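Side-chain contacts in afamin (Homo sapiens, PDB 6FAK), which carries hydrophobic molecules in body fluids, binds vitamin E, and keeps lipidated Wnt proteins soluble and active: residues Gln35-Thr38 against Phe39-Glu43; Glu81-Pro84 against Gln85-Phe89; Pro187-Gln190 against Tyr191-Phe195; Leu411-Leu414 against Thr415-Ala418; Phe484-Pro487 against Cys488-Leu492. One frame throughout, in Å; residues are numbered along the deposited sequence.

Contact 1. Residues Gln35-Thr38 against Phe39-Glu43; sequences QEAT and FEEME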
# COMPACT_ATOMS: atom_id res chain seq x y z
N GLN A 35 16.26 -9.87 3.23
CA GLN A 35 15.09 -10.62 3.66
C GLN A 35 15.38 -12.12 3.83
O GLN A 35 14.59 -12.82 4.42
CB GLN A 35 13.95 -10.41 2.64
CG GLN A 35 13.39 -9.00 2.65
CD GLN A 35 12.69 -8.71 1.38
OE1 GLN A 35 13.33 -8.30 0.44
NE2 GLN A 35 11.37 -8.99 1.33
N GLU A 36 16.50 -12.58 3.26
CA GLU A 36 16.99 -13.97 3.42
C GLU A 36 17.80 -14.17 4.69
O GLU A 36 18.05 -15.33 5.07
CB GLU A 36 17.88 -14.41 2.22
CG GLU A 36 17.26 -14.17 0.86
CD GLU A 36 17.40 -12.70 0.32
OE1 GLU A 36 17.91 -11.79 1.06
OE2 GLU A 36 17.00 -12.46 -0.87
N ALA A 37 18.24 -13.09 5.34
CA ALA A 37 19.04 -13.23 6.56
C ALA A 37 18.29 -13.94 7.69
O ALA A 37 17.05 -13.78 7.86
CB ALA A 37 19.57 -11.89 7.04
N THR A 38 19.04 -14.78 8.43
CA THR A 38 18.52 -15.60 9.50
C THR A 38 18.45 -14.76 10.76
O THR A 38 19.07 -13.69 10.86
CB THR A 38 19.44 -16.84 9.77
OG1 THR A 38 20.76 -16.39 10.14
CG2 THR A 38 19.58 -17.72 8.52
N PHE A 39 17.73 -15.25 11.75
CA PHE A 39 17.63 -14.57 13.05
C PHE A 39 18.95 -14.49 13.83
O PHE A 39 19.22 -13.50 14.50
CB PHE A 39 16.53 -15.17 13.94
CG PHE A 39 16.23 -14.33 15.16
CD1 PHE A 39 15.46 -13.19 15.06
CD2 PHE A 39 16.83 -14.63 16.39
CE1 PHE A 39 15.21 -12.39 16.17
CE2 PHE A 39 16.59 -13.85 17.51
CZ PHE A 39 15.77 -12.72 17.40
N GLU A 40 19.78 -15.52 13.71
CA GLU A 40 21.12 -15.48 14.29
C GLU A 40 21.95 -14.35 13.72
O GLU A 40 22.69 -13.67 14.45
CB GLU A 40 21.86 -16.81 14.07
CG GLU A 40 21.30 -17.95 14.90
CD GLU A 40 22.10 -19.25 14.79
OE1 GLU A 40 21.84 -20.16 15.62
OE2 GLU A 40 22.98 -19.36 13.90
N GLU A 41 21.83 -14.14 12.40
CA GLU A 41 22.52 -13.04 11.74
C GLU A 41 22.04 -11.68 12.29
O GLU A 41 22.85 -10.79 12.52
CB GLU A 41 22.44 -13.18 10.21
CG GLU A 41 23.21 -14.42 9.69
CD GLU A 41 22.90 -14.84 8.23
OE1 GLU A 41 21.87 -14.45 7.63
OE2 GLU A 41 23.72 -15.58 7.66
N MET A 42 20.74 -11.53 12.56
CA MET A 42 20.19 -10.30 13.12
C MET A 42 20.91 -9.89 14.42
O MET A 42 21.31 -8.74 14.58
CB MET A 42 18.68 -10.43 13.40
CG MET A 42 17.75 -10.69 12.24
SD MET A 42 17.56 -9.24 11.22
CE MET A 42 17.97 -9.89 9.62
N GLU A 43 21.07 -10.86 15.32
CA GLU A 43 21.69 -10.69 16.64
C GLU A 43 23.11 -10.12 16.55
O GLU A 43 23.47 -9.22 17.33
CB GLU A 43 21.71 -12.04 17.39
CG GLU A 43 20.32 -12.59 17.79
CD GLU A 43 20.37 -14.01 18.39
OE1 GLU A 43 21.11 -14.89 17.86
OE2 GLU A 43 19.66 -14.25 19.38

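Contact 2. Residues Glu81-Pro84 against Gln85-Phe89; sequences EGLP and QKHNF. With NAG (2-acetamido-2-deoxy-beta-D-glucopyranose), chain C.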
# COMPACT_ATOMS: atom_id res chain seq x y z
N GLU A 81 31.39 -11.24 7.75
CA GLU A 81 32.20 -12.10 6.87
C GLU A 81 31.35 -13.10 6.14
O GLU A 81 30.53 -13.79 6.75
CB GLU A 81 33.38 -12.76 7.62
CG GLU A 81 33.06 -13.80 8.67
CD GLU A 81 34.32 -14.34 9.34
OE1 GLU A 81 35.09 -13.56 9.96
OE2 GLU A 81 34.55 -15.55 9.23
N GLY A 82 31.46 -13.09 4.82
CA GLY A 82 30.71 -14.02 3.97
C GLY A 82 29.23 -13.75 3.75
O GLY A 82 28.59 -14.43 2.93
N LEU A 83 28.69 -12.74 4.44
CA LEU A 83 27.24 -12.45 4.39
C LEU A 83 26.78 -11.87 3.05
O LEU A 83 25.77 -12.34 2.51
CB LEU A 83 26.87 -11.55 5.57
CG LEU A 83 25.38 -11.30 5.82
CD1 LEU A 83 24.77 -12.39 6.69
CD2 LEU A 83 25.20 -9.95 6.48
N PRO A 84 27.52 -10.88 2.48
CA PRO A 84 27.08 -10.36 1.16
C PRO A 84 27.04 -11.45 0.09
O PRO A 84 26.09 -11.56 -0.70
CB PRO A 84 28.12 -9.30 0.83
CG PRO A 84 28.56 -8.84 2.16
CD PRO A 84 28.63 -10.08 2.99
N GLN A 85 28.05 -12.31 0.10
CA GLN A 85 28.14 -13.43 -0.83
C GLN A 85 27.06 -14.49 -0.53
O GLN A 85 26.43 -15.02 -1.44
CB GLN A 85 29.54 -14.04 -0.75
CG GLN A 85 30.64 -13.07 -1.21
CD GLN A 85 31.18 -12.11 -0.14
OE1 GLN A 85 30.77 -12.12 1.03
NE2 GLN A 85 32.11 -11.28 -0.55
N LYS A 86 26.82 -14.77 0.75
CA LYS A 86 25.81 -15.75 1.12
C LYS A 86 24.39 -15.36 0.62
O LYS A 86 23.65 -16.22 0.11
CB LYS A 86 25.80 -15.91 2.62
CG LYS A 86 24.83 -16.95 3.13
CD LYS A 86 24.97 -17.15 4.62
CE LYS A 86 23.83 -18.01 5.14
NZ LYS A 86 23.86 -18.06 6.63
N HIS A 87 24.03 -14.07 0.75
CA HIS A 87 22.68 -13.60 0.40
C HIS A 87 22.65 -12.77 -0.87
O HIS A 87 21.69 -12.03 -1.11
CB HIS A 87 22.07 -12.87 1.57
CG HIS A 87 21.95 -13.70 2.81
ND1 HIS A 87 21.31 -14.92 2.83
CD2 HIS A 87 22.36 -13.47 4.07
CE1 HIS A 87 21.34 -15.42 4.06
NE2 HIS A 87 21.98 -14.56 4.83
N ASN A 88 23.68 -12.92 -1.69
CA ASN A 88 23.69 -12.36 -3.04
C ASN A 88 23.49 -10.83 -3.02
O ASN A 88 22.68 -10.27 -3.77
CB ASN A 88 22.67 -13.10 -3.93
CG ASN A 88 22.94 -12.91 -5.43
OD1 ASN A 88 22.76 -11.80 -5.93
ND2 ASN A 88 23.35 -13.95 -6.18
N PHE A 89 24.20 -10.14 -2.13
CA PHE A 89 24.18 -8.65 -2.21
C PHE A 89 25.60 -8.06 -2.23
O PHE A 89 25.79 -6.84 -1.99
CB PHE A 89 23.25 -8.02 -1.13
CG PHE A 89 23.69 -8.20 0.28
CD1 PHE A 89 24.57 -7.28 0.89
CD2 PHE A 89 23.26 -9.27 1.03
CE1 PHE A 89 24.99 -7.43 2.21
CE2 PHE A 89 23.67 -9.44 2.36
CZ PHE A 89 24.55 -8.51 2.96
C1 NAG C . 23.69 -15.38 -6.10
C2 NAG C . 23.07 -15.97 -7.38
C3 NAG C . 23.68 -17.32 -7.76
C4 NAG C . 25.20 -17.25 -7.72
C5 NAG C . 25.64 -16.75 -6.35
C6 NAG C . 27.17 -16.74 -6.23
C7 NAG C . 20.80 -15.14 -7.67
C8 NAG C . 19.34 -15.39 -7.43
N2 NAG C . 21.63 -16.08 -7.23
O3 NAG C . 23.26 -17.68 -9.08
O4 NAG C . 25.76 -18.53 -8.00
O5 NAG C . 25.13 -15.43 -6.14
O6 NAG C . 27.74 -16.00 -7.32
O7 NAG C . 21.19 -14.13 -8.23

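Contact 3. Residues Pro187-Gln190 against Tyr191-Phe195; sequences PVTQ and YLKAF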
# COMPACT_ATOMS: atom_id res chain seq x y z
N PRO A 187 -7.81 -6.87 13.52
CA PRO A 187 -7.66 -5.45 13.21
C PRO A 187 -6.22 -4.96 13.23
O PRO A 187 -5.98 -3.93 12.65
CB PRO A 187 -8.41 -4.72 14.31
CG PRO A 187 -8.78 -5.76 15.33
CD PRO A 187 -8.63 -7.11 14.73
N VAL A 188 -5.32 -5.67 13.89
CA VAL A 188 -3.91 -5.29 13.87
C VAL A 188 -3.38 -5.57 12.45
O VAL A 188 -2.67 -4.74 11.87
CB VAL A 188 -3.06 -6.03 14.91
CG1 VAL A 188 -1.65 -5.47 14.91
CG2 VAL A 188 -3.64 -5.87 16.34
N THR A 189 -3.71 -6.74 11.92
CA THR A 189 -3.36 -7.12 10.54
C THR A 189 -3.93 -6.19 9.48
O THR A 189 -3.21 -5.83 8.50
CB THR A 189 -3.80 -8.56 10.27
OG1 THR A 189 -3.08 -9.36 11.23
CG2 THR A 189 -3.47 -9.02 8.84
N GLN A 190 -5.18 -5.78 9.66
CA GLN A 190 -5.80 -4.84 8.74
C GLN A 190 -5.08 -3.48 8.73
O GLN A 190 -4.97 -2.83 7.69
CB GLN A 190 -7.28 -4.67 9.03
CG GLN A 190 -8.03 -5.96 8.70
CD GLN A 190 -9.50 -5.95 9.11
OE1 GLN A 190 -9.93 -5.22 10.02
NE2 GLN A 190 -10.30 -6.76 8.40
N TYR A 191 -4.67 -3.02 9.91
CA TYR A 191 -3.94 -1.78 10.04
C TYR A 191 -2.62 -1.86 9.24
O TYR A 191 -2.29 -1.01 8.38
CB TYR A 191 -3.66 -1.54 11.50
CG TYR A 191 -2.97 -0.25 11.76
CD1 TYR A 191 -3.70 0.92 11.84
CD2 TYR A 191 -1.59 -0.19 11.95
CE1 TYR A 191 -3.08 2.13 12.11
CE2 TYR A 191 -0.95 1.02 12.22
CZ TYR A 191 -1.70 2.18 12.29
OH TYR A 191 -1.10 3.40 12.55
N LEU A 192 -1.90 -2.94 9.50
CA LEU A 192 -0.63 -3.18 8.85
C LEU A 192 -0.84 -3.20 7.31
O LEU A 192 -0.15 -2.50 6.59
CB LEU A 192 0.01 -4.49 9.38
CG LEU A 192 1.19 -4.97 8.53
CD1 LEU A 192 2.33 -3.99 8.63
CD2 LEU A 192 1.64 -6.36 8.95
N LYS A 193 -1.81 -3.97 6.83
CA LYS A 193 -2.03 -4.09 5.39
C LYS A 193 -2.53 -2.80 4.76
O LYS A 193 -2.06 -2.47 3.65
CB LYS A 193 -2.94 -5.26 5.05
CG LYS A 193 -2.32 -6.64 5.29
CD LYS A 193 -0.78 -6.73 5.15
CE LYS A 193 -0.28 -8.13 5.53
NZ LYS A 193 1.17 -8.34 5.25
N ALA A 194 -3.38 -2.05 5.44
CA ALA A 194 -3.80 -0.73 4.95
C ALA A 194 -2.63 0.28 4.80
O ALA A 194 -2.47 0.89 3.75
CB ALA A 194 -4.88 -0.12 5.82
N PHE A 195 -1.86 0.48 5.87
CA PHE A 195 -0.68 1.34 5.80
C PHE A 195 0.40 0.91 4.81
O PHE A 195 0.95 1.75 4.07
CB PHE A 195 -0.09 1.63 7.16
CG PHE A 195 -0.75 2.72 7.87
CD1 PHE A 195 -1.95 2.53 8.49
CD2 PHE A 195 -0.17 3.96 7.92
CE1 PHE A 195 -2.58 3.56 9.19
CE2 PHE A 195 -0.79 5.01 8.59
CZ PHE A 195 -2.00 4.80 9.23

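Contact 4. Residues Leu411-Leu414 against Thr415-Ala418; sequences LIRL and TKIA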
# COMPACT_ATOMS: atom_id res chain seq x y z
N LEU A 411 -11.46 -10.86 -10.74
CA LEU A 411 -10.47 -11.88 -10.99
C LEU A 411 -10.45 -12.26 -12.46
O LEU A 411 -9.39 -12.39 -13.05
CB LEU A 411 -10.72 -13.11 -10.08
CG LEU A 411 -10.42 -12.86 -8.61
CD1 LEU A 411 -10.81 -14.12 -7.86
CD2 LEU A 411 -8.96 -12.56 -8.32
N ILE A 412 -11.61 -12.43 -13.07
CA ILE A 412 -11.68 -12.70 -14.52
C ILE A 412 -11.03 -11.53 -15.34
O ILE A 412 -10.14 -11.75 -16.18
CB ILE A 412 -13.16 -12.95 -14.99
CG1 ILE A 412 -13.67 -14.29 -14.42
CG2 ILE A 412 -13.22 -12.99 -16.53
CD1 ILE A 412 -15.17 -14.55 -14.59
N ARG A 413 -11.46 -10.32 -15.05
CA ARG A 413 -10.99 -9.12 -15.78
C ARG A 413 -9.51 -8.90 -15.60
O ARG A 413 -8.82 -8.70 -16.59
CB ARG A 413 -11.76 -7.86 -15.34
CG ARG A 413 -13.07 -7.69 -16.12
CD ARG A 413 -12.84 -7.07 -17.53
NE ARG A 413 -12.78 -8.09 -18.59
CZ ARG A 413 -12.10 -8.00 -19.74
NH1 ARG A 413 -11.41 -6.89 -20.04
NH2 ARG A 413 -12.11 -9.00 -20.59
N LEU A 414 -9.03 -8.96 -14.36
CA LEU A 414 -7.64 -8.75 -14.08
C LEU A 414 -6.76 -9.80 -14.78
O LEU A 414 -5.68 -9.49 -15.28
CB LEU A 414 -7.34 -8.76 -12.58
CG LEU A 414 -7.70 -7.55 -11.71
CD1 LEU A 414 -7.75 -7.97 -10.22
CD2 LEU A 414 -6.63 -6.48 -11.91
N THR A 415 -7.18 -11.07 -14.71
CA THR A 415 -6.41 -12.17 -15.33
C THR A 415 -6.38 -12.02 -16.86
O THR A 415 -5.34 -12.24 -17.48
CB THR A 415 -6.94 -13.54 -14.87
OG1 THR A 415 -6.93 -13.61 -13.44
CG2 THR A 415 -6.09 -14.63 -15.37
N LYS A 416 -7.48 -11.62 -17.48
CA LYS A 416 -7.49 -11.31 -18.91
C LYS A 416 -6.47 -10.24 -19.34
O LYS A 416 -5.81 -10.34 -20.42
CB LYS A 416 -8.89 -10.86 -19.37
CG LYS A 416 -9.94 -11.94 -19.41
CD LYS A 416 -9.77 -12.87 -20.59
CE LYS A 416 -11.00 -13.76 -20.82
NZ LYS A 416 -12.21 -13.14 -21.44
N ILE A 417 -6.41 -9.17 -18.56
CA ILE A 417 -5.63 -8.03 -18.90
C ILE A 417 -4.14 -8.20 -18.54
O ILE A 417 -3.30 -7.59 -19.17
CB ILE A 417 -6.19 -6.66 -18.36
CG1 ILE A 417 -6.04 -6.54 -16.88
CG2 ILE A 417 -7.63 -6.39 -18.80
CD1 ILE A 417 -6.30 -5.15 -16.38
N ALA A 418 -3.86 -8.96 -17.48
CA ALA A 418 -2.49 -9.15 -16.93
C ALA A 418 -2.20 -10.62 -16.63
O ALA A 418 -1.86 -10.96 -15.50
CB ALA A 418 -2.28 -8.28 -15.68

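Contact 5. Residues Phe484-Pro487 against Cys488-Leu492; sequences FRRP and CFESL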
# COMPACT_ATOMS: atom_id res chain seq x y z
N PHE A 484 -4.41 9.55 -13.76
CA PHE A 484 -5.27 8.86 -14.74
C PHE A 484 -4.94 7.36 -14.88
O PHE A 484 -5.46 6.70 -15.79
CB PHE A 484 -5.17 9.55 -16.10
CG PHE A 484 -5.86 10.89 -16.12
CD1 PHE A 484 -5.16 12.03 -15.79
CD2 PHE A 484 -7.22 10.98 -16.36
CE1 PHE A 484 -5.80 13.28 -15.76
CE2 PHE A 484 -7.86 12.22 -16.32
CZ PHE A 484 -7.13 13.37 -16.02
N ARG A 485 -4.16 6.83 -13.96
CA ARG A 485 -3.82 5.40 -13.98
C ARG A 485 -5.05 4.45 -13.86
O ARG A 485 -5.15 3.48 -14.60
CB ARG A 485 -2.78 5.14 -12.88
CG ARG A 485 -2.33 3.70 -12.82
CD ARG A 485 -0.89 3.64 -12.33
NE ARG A 485 -0.78 4.08 -10.96
CZ ARG A 485 0.35 4.18 -10.25
NH1 ARG A 485 1.54 3.93 -10.83
NH2 ARG A 485 0.28 4.54 -9.00
N ARG A 486 -5.96 4.71 -12.92
CA ARG A 486 -7.15 3.87 -12.77
C ARG A 486 -8.05 3.92 -14.04
O ARG A 486 -8.35 2.88 -14.61
CB ARG A 486 -7.90 4.15 -11.46
CG ARG A 486 -8.90 3.05 -11.05
CD ARG A 486 -9.76 3.49 -9.85
NE ARG A 486 -10.95 2.66 -9.72
CZ ARG A 486 -12.16 3.01 -9.29
NH1 ARG A 486 -12.39 4.24 -8.85
NH2 ARG A 486 -13.12 2.12 -9.25
N PRO A 487 -8.43 5.12 -14.51
CA PRO A 487 -9.10 5.18 -15.84
C PRO A 487 -8.39 4.46 -17.01
O PRO A 487 -9.06 3.85 -17.83
CB PRO A 487 -9.22 6.67 -16.12
CG PRO A 487 -9.17 7.32 -14.77
CD PRO A 487 -8.38 6.44 -13.85
N CYS A 488 -7.07 4.53 -17.06
CA CYS A 488 -6.26 3.83 -18.06
C CYS A 488 -6.45 2.28 -17.98
O CYS A 488 -6.75 1.64 -19.00
CB CYS A 488 -4.79 4.16 -17.90
SG CYS A 488 -3.77 3.53 -19.23
N PHE A 489 -6.26 1.74 -16.78
CA PHE A 489 -6.49 0.33 -16.50
C PHE A 489 -7.90 -0.16 -16.89
O PHE A 489 -8.04 -1.23 -17.48
CB PHE A 489 -6.19 -0.01 -15.04
CG PHE A 489 -4.76 -0.37 -14.84
CD1 PHE A 489 -4.30 -1.61 -15.27
CD2 PHE A 489 -3.86 0.53 -14.32
CE1 PHE A 489 -2.95 -1.95 -15.15
CE2 PHE A 489 -2.49 0.19 -14.18
CZ PHE A 489 -2.04 -1.05 -14.59
N GLU A 490 -8.91 0.68 -16.60
CA GLU A 490 -10.32 0.41 -16.97
C GLU A 490 -10.55 0.35 -18.47
O GLU A 490 -11.51 -0.26 -18.89
CB GLU A 490 -11.30 1.47 -16.39
CG GLU A 490 -11.32 1.67 -14.87
CD GLU A 490 -11.50 0.41 -14.06
OE1 GLU A 490 -12.32 -0.44 -14.45
OE2 GLU A 490 -10.84 0.29 -13.01
N SER A 491 -9.70 0.97 -19.27
CA SER A 491 -9.82 0.93 -20.69
C SER A 491 -9.16 -0.28 -21.39
O SER A 491 -9.34 -0.43 -22.58
CB SER A 491 -9.24 2.22 -21.28
OG SER A 491 -7.81 2.18 -21.37
N LEU A 492 -8.39 -1.10 -20.67
CA LEU A 492 -7.59 -2.16 -21.27
C LEU A 492 -8.45 -3.32 -21.73
O LEU A 492 -9.41 -3.65 -21.11
CB LEU A 492 -6.53 -2.67 -20.30
CG LEU A 492 -5.45 -1.68 -19.87
CD1 LEU A 492 -4.36 -2.35 -19.04
CD2 LEU A 492 -4.83 -0.96 -21.07

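Contact 1. Residues Gln35-Thr38 against Phe39-Glu43
Two first torsions bring Thr38 and Glu41 together. In Thr38, OG1 sits between the backbone N and the carbonyl carbon (chi1 60°), facing the first turn of helix 39-58, where it accepts a weak bond of 3.4 Å from Glu41 N. In Glu41, CG lies beside its own backbone N (chi1 -66°), and the extended chain beyond it reaches back past the threonine. Glu41 OE1 thus takes Thr38 N at 3.0 Å in a nearly straight bond, the donor standing above the carboxylate plane. These reciprocal bonds make a capping box at the N-terminus of helix 39-58, where the loop after helix 22-33 enters it. On its way back the glutamate presses CG to 3.2 Å from Thr38 OG1, and OE1 comes within 3.5 Å of Ala37 CB. The carboxylate has further partners: Lys86 pairs with OE2 in a salt bridge, and His87 NE2 is probably hydrogen-bonded to OE1. Thr38 O starts the helical ladder by accepting from Met42 N at 3.2 Å. The bent Met42 chain brings CE against Ala37 CB at 3.6 Å, and Phe30 of helix 22-33 packs on both residues. Phe39 meets Tyr143 of helix 134-148 edge-to-face.

Contact 2. Residues Glu81-Pro84 against Gln85-Phe89
Pro84 sets its CA over one face of the Phe89 ring, 3.6 Å from the ring centroid and close to the ring normal, a CH-pi contact. The pairing belongs to a Schellman motif that closes the short helix 83-86: Phe89 N reaches back five residues to Pro84 O at 2.8 Å, a weak bond joins Asn88 N to Gln85 O, and Asn88 has the left-handed backbone (phi 58°) at which the chain turns. Phe89 CG stands between its own N and carbonyl carbon (chi1 67°), which folds the ring back over the proline, with CE1 3.8 Å from Pro84 CG. Leu83 meets the same ring at its edge, in plane, through CD2. With an alanine here in place of Phe89, Pro84 would probably lose its aromatic cover, and a gap would open beside Leu83 and Ile77 of helix 69-78. The other leucine methyl, CD1, touches the edge of the imidazole at His87 CD2, 3.7 Å away; NE2, the ring atom next to CD2, is hydrogen-bonded to Glu41. At the turn itself an N-linked sugar is attached, Asn88 ND2 being bonded to NAG C1 at 1.5 Å.

Contact 3. Residues Pro187-Gln190 against Tyr191-Phe195
Four successive i to i+4 bonds join Pro187-Gln190 to Tyr191-Phe195, from Tyr191 N to Pro187 O at 3.2 Å through to Ala194 N to Gln190 O at 2.9 Å. The first donor stands 41° out of the plane of the Pro187 carbonyl, just after a kink where the nitrogens of Pro187 and Val188 make no bond to the preceding turn. Mostly side-chain roots meet these carbonyls: Tyr191 CB lies 3.4 Å from Val188 O, and Lys193 CG approaches Thr189 O to the same distance. All this lies on helix 177-209, the long helix through which the first albumin domain runs into the second; Ala194 and Phe195 already belong to the pocket region for hydrophobic ligands. With Tyr191 CG anti to the backbone N (chi1 -177°), the phenol is swung clear of the earlier turn, and Phe195 CD1 rests 3.8 Å above one ring face, offset toward the rim. The edge of the Phe195 ring in turn has Tyr191 O in its plane. Tyr191 OH bonds to Gln291, and both aromatics touch Asn295 of helix 288-295. Lys193 NZ extends to Asn149, while Val188 and Leu192 pack against helix 154-171 at Phe164 and Leu157 respectively.

Contact 4. Residues Leu411-Leu414 against Thr415-Ala418
Hydrogen bonding centres on Leu411 O, which Thr415 grips twice: OG1 donates at 2.8 Å and the backbone N at 3.1 Å, the two reaching the oxygen from opposite faces of the carbonyl plane. The hydroxyl can do this because OG1 stands anti to the carbonyl carbon of its own residue (chi1 -55°), directed back along the helix. The ladder continues with Lys416 N to Ile412 O and Ile417 N to Arg413 O, and ends with Ala418 N on Leu414 O at 2.9 Å, where helix 376-417 stops. A valine at Thr415 would probably leave Leu411 O with its backbone donor alone and set a methyl group against that oxygen.

Van der Waals contact is made largely by aliphatic carbons lying against carbonyl oxygens and against the flat guanidinium. Ile417 CG1 lies 3.4 Å from Leu414 O, and Lys416 CG comes to 3.2 Å from Ile412 O. The Arg413 chain, bent at chi2 and chi3, turns its guanidinium so that Lys416 CB lies over one face, 3.9 Å from NH2. Leu414 packs on Leu426 and Leu429 of helix 423-440, while Thr415 lies against Val531 and Val534 of helix 521-536.

Arg413 NH2 and Lys416 NZ are 4.2 Å apart, and both residues form salt bridges to Asp542, Arg413 through NE. One carboxylate at the start of helix 542-560 thus takes two cations, which would probably offset their mutual charge and favour its ionised form, tying the end of helix 376-417 to that helix.

Contact 5. Residues Phe484-Pro487 against Cys488-Leu492
Cys488, its N bonded back to Phe484 O at 3.0 Å, has a carbonyl oxygen that takes two bonds from Ser491: OG donates at 2.7 Å, in the carbonyl plane and on a lone pair, and N at 3.0 Å. Cys488 SG is joined to Cys477, whose neighbour Cys478 pairs with Cys462; this is the double disulfide built on adjacent cysteines that characterises the albumin family, and here it ties the short helix 485-490 to helix 472-479. Within the turn, Arg485 and Phe489 run side by side and point the same way. Arg485 CG meets the ring edge in its plane, 3.8 Å from CE2, and Phe489 CD2 comes to 3.2 Å from Arg485 O. The ring itself stacks on Phe458 of helix 446-462. Arg486 crosses Glu490 with the guanidinium and carboxylate planes 80° apart. Their charges are near but do not form a salt bridge, NE to OE2 being 4.1 Å; the arginine spends its ends on Asp451 and Glu394, while NE is buried without a partner. The extended chain from CG to NE, with CG anti to the backbone N (chi1 -163°), carries the guanidinium past the glutamate. Glu490 folds back instead, its CG 3.2 Å from Arg486 O.

All five contacts are local, but their settings differ. Contact 4 is the buried one, at the C-terminal end of a long helix; the others are part exposed, and contact 3 lies nearest the centre of the chain, midway along the helix joining two domains. Contacts 1 and 2 touch in the first domain through Glu41, linking a helix start to a helix end. In the third domain contacts 4 and 5 also touch, but by packing, as where Ile417 CD1 meets Phe489 CD1 at 4.2 Å. Contact 1 is a side-chain cap, contact 2 a CH-pi contact at a helix end, contact 3 mostly backbone, contact 4 a doubly bonded carbonyl with cations paired outside to Asp542, contact 5 a turn tied outward by a disulfide.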